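Local coordinates for YrdC-like domain-containing protein (Streptococcus mutans, PDB 3L7V) that is of unknown function but belongs to the YrdC/Sua5 family, may bind double-stranded RNA and may take part in tRNA modification, at residues Y68-K81 and E178-N190. Residues are numbered along the deposited sequence; the frame is centred on the assembly and turned at random.
With SO4 (sulfate ion), chain B.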
loop_
_atom_site.group_PDB
_atom_site.type_symbol
_atom_site.label_atom_id
_atom_site.label_comp_id
_atom_site.label_asym_id
_atom_site.label_seq_id
_atom_site.Cartn_x
_atom_site.Cartn_y
_atom_site.Cartn_z
ATOM N N TYR A 68 -0.457 -8.254 8.757
ATOM C CA TYR A 68 0.991 -8.346 8.478
ATOM C C TYR A 68 1.326 -8.257 6.979
ATOM O O TYR A 68 0.612 -8.823 6.146
ATOM C CB TYR A 68 1.605 -9.625 9.115
ATOM C CG TYR A 68 1.698 -9.497 10.628
ATOM C CD1 TYR A 68 0.685 -9.965 11.455
ATOM C CD2 TYR A 68 2.776 -8.841 11.223
ATOM C CE1 TYR A 68 0.759 -9.810 12.840
ATOM C CE2 TYR A 68 2.857 -8.676 12.595
ATOM C CZ TYR A 68 1.848 -9.167 13.399
ATOM O OH TYR A 68 1.929 -8.996 14.761
ATOM N N ILE A 69 2.398 -7.521 6.654
ATOM C CA ILE A 69 2.891 -7.392 5.280
ATOM C C ILE A 69 4.359 -7.810 5.150
ATOM O O ILE A 69 5.133 -7.715 6.108
ATOM C CB ILE A 69 2.774 -5.931 4.722
ATOM C CG1 ILE A 69 3.551 -4.940 5.604
ATOM C CG2 ILE A 69 1.327 -5.524 4.551
ATOM C CD1 ILE A 69 3.336 -3.455 5.256
ATOM N N ILE A 70 4.721 -8.268 3.953
ATOM C CA ILE A 70 6.116 -8.417 3.555
ATOM C C ILE A 70 6.598 -7.152 2.812
ATOM O O ILE A 70 5.928 -6.677 1.900
ATOM C CB ILE A 70 6.295 -9.669 2.665
ATOM C CG1 ILE A 70 5.688 -10.890 3.366
ATOM C CG2 ILE A 70 7.778 -9.881 2.316
ATOM C CD1 ILE A 70 5.415 -12.078 2.459
HETATM N N MSE A 71 7.757 -6.627 3.214
HETATM C CA MSE A 71 8.304 -5.351 2.736
HETATM C C MSE A 71 9.701 -5.504 2.123
HETATM O O MSE A 71 10.574 -6.166 2.710
HETATM C CB MSE A 71 8.441 -4.365 3.905
HETATM C CG MSE A 71 7.191 -3.632 4.336
HETATM SE SE MSE A 71 7.570 -2.316 5.760
HETATM C CE MSE A 71 9.265 -1.589 5.067
ATOM N N THR A 72 9.919 -4.862 0.969
ATOM C CA THR A 72 11.226 -4.832 0.286
ATOM C C THR A 72 11.420 -3.532 -0.510
ATOM O O THR A 72 10.477 -2.750 -0.673
ATOM C CB THR A 72 11.459 -6.057 -0.663
ATOM O OG1 THR A 72 10.456 -6.104 -1.689
ATOM C CG2 THR A 72 11.420 -7.340 0.110
ATOM N N SER A 73 12.640 -3.309 -1.005
ATOM C CA SER A 73 12.944 -2.086 -1.748
ATOM C C SER A 73 13.736 -2.262 -3.065
ATOM O O SER A 73 14.162 -1.274 -3.659
ATOM C CB SER A 73 13.614 -1.044 -0.838
ATOM O OG SER A 73 14.954 -1.395 -0.559
ATOM N N ASP A 74 13.915 -3.498 -3.534
ATOM C CA ASP A 74 14.532 -3.709 -4.845
ATOM C C ASP A 74 14.066 -4.969 -5.576
ATOM O O ASP A 74 13.315 -5.776 -5.032
ATOM C CB ASP A 74 16.062 -3.683 -4.738
ATOM C CG ASP A 74 16.601 -4.736 -3.781
ATOM O OD1 ASP A 74 15.901 -5.747 -3.535
ATOM O OD2 ASP A 74 17.725 -4.543 -3.272
ATOM N N LYS A 75 14.513 -5.134 -6.815
ATOM C CA LYS A 75 14.127 -6.294 -7.628
ATOM C C LYS A 75 14.502 -7.655 -6.998
ATOM O O LYS A 75 13.681 -8.581 -6.966
ATOM C CB LYS A 75 14.718 -6.163 -9.039
ATOM C CG LYS A 75 14.456 -7.343 -9.963
ATOM C CD LYS A 75 13.019 -7.381 -10.425
ATOM C CE LYS A 75 12.814 -8.458 -11.495
ATOM N NZ LYS A 75 13.400 -8.095 -12.818
ATOM N N LYS A 76 15.735 -7.772 -6.503
ATOM C CA LYS A 76 16.174 -8.983 -5.794
ATOM C C LYS A 76 15.282 -9.348 -4.592
ATOM O O LYS A 76 15.029 -10.527 -4.333
ATOM C CB LYS A 76 17.630 -8.847 -5.333
ATOM C CG LYS A 76 18.624 -9.677 -6.109
ATOM C CD LYS A 76 18.657 -11.121 -5.599
ATOM C CE LYS A 76 17.473 -11.936 -6.112
ATOM N NZ LYS A 76 17.330 -13.251 -5.426
ATOM N N GLY A 77 14.819 -8.340 -3.854
ATOM C CA GLY A 77 13.915 -8.578 -2.740
ATOM C C GLY A 77 12.519 -8.961 -3.208
ATOM O O GLY A 77 11.849 -9.773 -2.566
ATOM N N LEU A 78 12.088 -8.377 -4.331
ATOM C CA LEU A 78 10.772 -8.659 -4.908
ATOM C C LEU A 78 10.654 -10.087 -5.412
ATOM O O LEU A 78 9.630 -10.733 -5.201
ATOM C CB LEU A 78 10.427 -7.667 -6.027
ATOM C CG LEU A 78 9.904 -6.306 -5.571
ATOM C CD1 LEU A 78 10.127 -5.235 -6.630
ATOM C CD2 LEU A 78 8.420 -6.406 -5.186
ATOM N N GLU A 79 11.697 -10.575 -6.082
ATOM C CA GLU A 79 11.756 -11.987 -6.481
ATOM C C GLU A 79 11.573 -12.938 -5.290
ATOM O O GLU A 79 10.835 -13.915 -5.371
ATOM C CB GLU A 79 13.087 -12.302 -7.180
ATOM C CG GLU A 79 13.341 -11.511 -8.450
ATOM C CD GLU A 79 12.569 -12.034 -9.642
ATOM O OE1 GLU A 79 12.783 -11.512 -10.760
ATOM O OE2 GLU A 79 11.756 -12.967 -9.467
ATOM N N ARG A 80 12.255 -12.647 -4.189
ATOM C CA ARG A 80 12.129 -13.456 -2.983
ATOM C C ARG A 80 10.675 -13.454 -2.475
ATOM O O ARG A 80 10.167 -14.475 -2.035
ATOM C CB ARG A 80 13.129 -12.993 -1.895
ATOM C CG ARG A 80 14.634 -13.187 -2.267
ATOM C CD ARG A 80 15.610 -12.505 -1.270
ATOM N NE ARG A 80 15.664 -13.181 0.036
ATOM C CZ ARG A 80 16.110 -12.637 1.170
ATOM N NH1 ARG A 80 16.536 -11.382 1.202
ATOM N NH2 ARG A 80 16.108 -13.346 2.293
ATOM N N LYS A 81 9.997 -12.311 -2.569
ATOM C CA LYS A 81 8.631 -12.190 -2.060
ATOM C C LYS A 81 7.642 -13.038 -2.843
ATOM O O LYS A 81 6.875 -13.798 -2.261
ATOM C CB LYS A 81 8.147 -10.736 -2.063
ATOM C CG LYS A 81 7.086 -10.484 -1.011
ATOM C CD LYS A 81 5.989 -9.584 -1.511
ATOM C CE LYS A 81 6.500 -8.218 -1.865
ATOM N NZ LYS A 81 5.565 -7.594 -2.813
ATOM N N GLU A 178 13.091 10.252 2.847
ATOM C CA GLU A 178 13.695 11.538 3.177
ATOM C C GLU A 178 15.217 11.468 3.326
ATOM O O GLU A 178 15.914 12.429 3.039
ATOM C CB GLU A 178 13.048 12.135 4.434
ATOM C CG GLU A 178 11.693 12.799 4.183
ATOM C CD GLU A 178 10.986 13.271 5.461
ATOM O OE1 GLU A 178 11.591 13.209 6.553
ATOM O OE2 GLU A 178 9.815 13.709 5.373
ATOM N N LYS A 179 15.741 10.329 3.758
ATOM C CA LYS A 179 17.174 10.253 4.020
ATOM C C LYS A 179 17.991 9.462 3.007
ATOM O O LYS A 179 19.215 9.511 3.035
ATOM C CB LYS A 179 17.452 9.786 5.452
ATOM C CG LYS A 179 16.949 10.781 6.488
ATOM C CD LYS A 179 17.520 10.522 7.869
ATOM C CE LYS A 179 17.143 11.654 8.830
ATOM N NZ LYS A 179 15.668 11.934 8.873
ATOM N N GLU A 180 17.338 8.759 2.094
ATOM C CA GLU A 180 18.087 7.990 1.104
ATOM C C GLU A 180 17.497 8.154 -0.287
ATOM O O GLU A 180 18.045 7.651 -1.267
ATOM C CB GLU A 180 18.121 6.504 1.487
ATOM C CG GLU A 180 18.656 6.237 2.876
ATOM C CD GLU A 180 20.175 6.163 2.905
ATOM O OE1 GLU A 180 20.768 5.876 1.842
ATOM O OE2 GLU A 180 20.772 6.373 3.986
ATOM N N GLY A 181 16.370 8.846 -0.374
ATOM C CA GLY A 181 15.680 8.968 -1.647
ATOM C C GLY A 181 15.206 7.633 -2.207
ATOM O O GLY A 181 15.084 7.480 -3.428
ATOM N N ARG A 182 14.926 6.670 -1.328
ATOM C CA ARG A 182 14.503 5.337 -1.768
ATOM C C ARG A 182 13.018 5.030 -1.495
ATOM O O ARG A 182 12.427 5.574 -0.562
ATOM C CB ARG A 182 15.365 4.260 -1.107
ATOM C CG ARG A 182 16.854 4.408 -1.356
ATOM C CD ARG A 182 17.589 3.227 -0.778
ATOM N NE ARG A 182 19.035 3.417 -0.745
ATOM C CZ ARG A 182 19.907 2.415 -0.722
ATOM N NH1 ARG A 182 19.468 1.165 -0.742
ATOM N NH2 ARG A 182 21.208 2.654 -0.696
HETATM N N MSE A 183 12.439 4.137 -2.302
HETATM C CA MSE A 183 11.044 3.688 -2.150
HETATM C C MSE A 183 10.910 2.318 -1.435
HETATM O O MSE A 183 11.865 1.550 -1.374
HETATM C CB MSE A 183 10.373 3.606 -3.529
HETATM C CG MSE A 183 10.271 4.933 -4.295
HETATM SE SE MSE A 183 9.803 4.652 -6.196
HETATM C CE MSE A 183 8.096 3.755 -5.941
ATOM N N VAL A 184 9.721 2.017 -0.909
ATOM C CA VAL A 184 9.446 0.708 -0.279
ATOM C C VAL A 184 8.164 0.056 -0.837
ATOM O O VAL A 184 7.164 0.737 -1.046
ATOM C CB VAL A 184 9.351 0.824 1.266
ATOM C CG1 VAL A 184 8.719 -0.412 1.863
ATOM C CG2 VAL A 184 10.724 1.052 1.875
ATOM N N TYR A 185 8.212 -1.252 -1.099
ATOM C CA TYR A 185 7.109 -1.977 -1.751
ATOM C C TYR A 185 6.617 -3.123 -0.871
ATOM O O TYR A 185 7.341 -3.579 0.019
ATOM C CB TYR A 185 7.540 -2.534 -3.118
ATOM C CG TYR A 185 8.341 -1.563 -3.956
ATOM C CD1 TYR A 185 9.705 -1.749 -4.159
ATOM C CD2 TYR A 185 7.735 -0.451 -4.539
ATOM C CE1 TYR A 185 10.446 -0.856 -4.916
ATOM C CE2 TYR A 185 8.467 0.440 -5.291
ATOM C CZ TYR A 185 9.821 0.237 -5.480
ATOM O OH TYR A 185 10.552 1.132 -6.236
ATOM N N ALA A 186 5.397 -3.604 -1.124
ATOM C CA ALA A 186 4.777 -4.565 -0.213
ATOM C C ALA A 186 3.681 -5.440 -0.802
ATOM O O ALA A 186 3.122 -5.157 -1.863
ATOM C CB ALA A 186 4.244 -3.858 1.023
ATOM N N SER A 187 3.377 -6.490 -0.043
ATOM C CA SER A 187 2.330 -7.462 -0.323
ATOM C C SER A 187 1.963 -8.060 1.044
ATOM O O SER A 187 2.773 -8.018 1.979
ATOM C CB SER A 187 2.884 -8.547 -1.244
ATOM O OG SER A 187 1.861 -9.181 -1.982
ATOM N N SER A 188 0.764 -8.612 1.186
ATOM C CA SER A 188 0.357 -9.111 2.504
ATOM C C SER A 188 1.060 -10.411 2.866
ATOM O O SER A 188 1.387 -11.211 1.994
ATOM C CB SER A 188 -1.167 -9.259 2.622
ATOM O OG SER A 188 -1.659 -10.331 1.837
ATOM N N ALA A 189 1.281 -10.608 4.163
ATOM C CA ALA A 189 1.996 -11.779 4.689
ATOM C C ALA A 189 1.053 -12.966 4.918
ATOM O O ALA A 189 0.683 -13.268 6.055
ATOM C CB ALA A 189 2.732 -11.413 5.993
ATOM N N ASN A 190 0.709 -13.642 3.825
ATOM C CA ASN A 190 -0.412 -14.581 3.763
ATOM C C ASN A 190 -1.754 -13.930 4.051
ATOM O O ASN A 190 -2.228 -13.133 3.244
ATOM C CB ASN A 190 -0.194 -15.821 4.629
ATOM C CG ASN A 190 0.258 -17.011 3.810
ATOM O OD1 ASN A 190 0.529 -16.878 2.615
ATOM N ND2 ASN A 190 0.336 -18.175 4.437
HETATM S S SO4 B . -2.370 -7.223 -1.198
HETATM O O1 SO4 B . -2.012 -6.630 -2.489
HETATM O O2 SO4 B . -3.773 -7.621 -1.204
HETATM O O3 SO4 B . -1.546 -8.412 -0.966
HETATM O O4 SO4 B . -2.188 -6.237 -0.132
HETATM O O HOH W 1 17.277 0.317 -1.735
#
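Ile70 with Ser187 and Thr72 with Tyr185 are antiparallel hydrogen-bonded pairs, each joined by two N-H to O hydrogen bonds, a worked example of a strand pair inside the mixed sheet of a YrdC-like domain. Tyr185 N reaches Thr72 O at 2.7 Å, almost in line with the carbonyl. Ala189 N extends the pairing to Tyr68 O with a straight N-H (169°), although the donor stands above the carbonyl plane; Ala189 itself centres an inverse gamma turn.

On the face of Met71 and Ala186, the bent chain of the selenomethionine Met71 brings CE tightly to Val184 CG1 (3.5 Å), their side chains running obliquely across each other, with Ile172 and Leu96 nearby. On the face of Ile70, Thr72, Tyr185 and Ser187, helix 75-81 comes back over the sheet: Leu78 CD1 approaches Tyr185 CD1 at 4.3 Å, and Lys81, with CG anti to its backbone N (chi1 -153°), sends its bent chain over Ser187, where Lys81 CD lies 3.3 Å from Ser187 CB, tighter than usual carbon contact.

Further out, Asp74 is the N-cap of that helix, its OD1 accepting from Gly77 N, while its OD2 accepts from Gly57 N. Ser73 OG, which is also hydrogen-bonded to Val53 O, is linked by a water to Arg182 NH1. Near Ser188, on the side of the strand turned from Ile69, lies a sulfate, probably from the crystallisation liquor and also hydrogen-bonded to Arg268; its O3 accepts from Ser188 N at 3.2 Å.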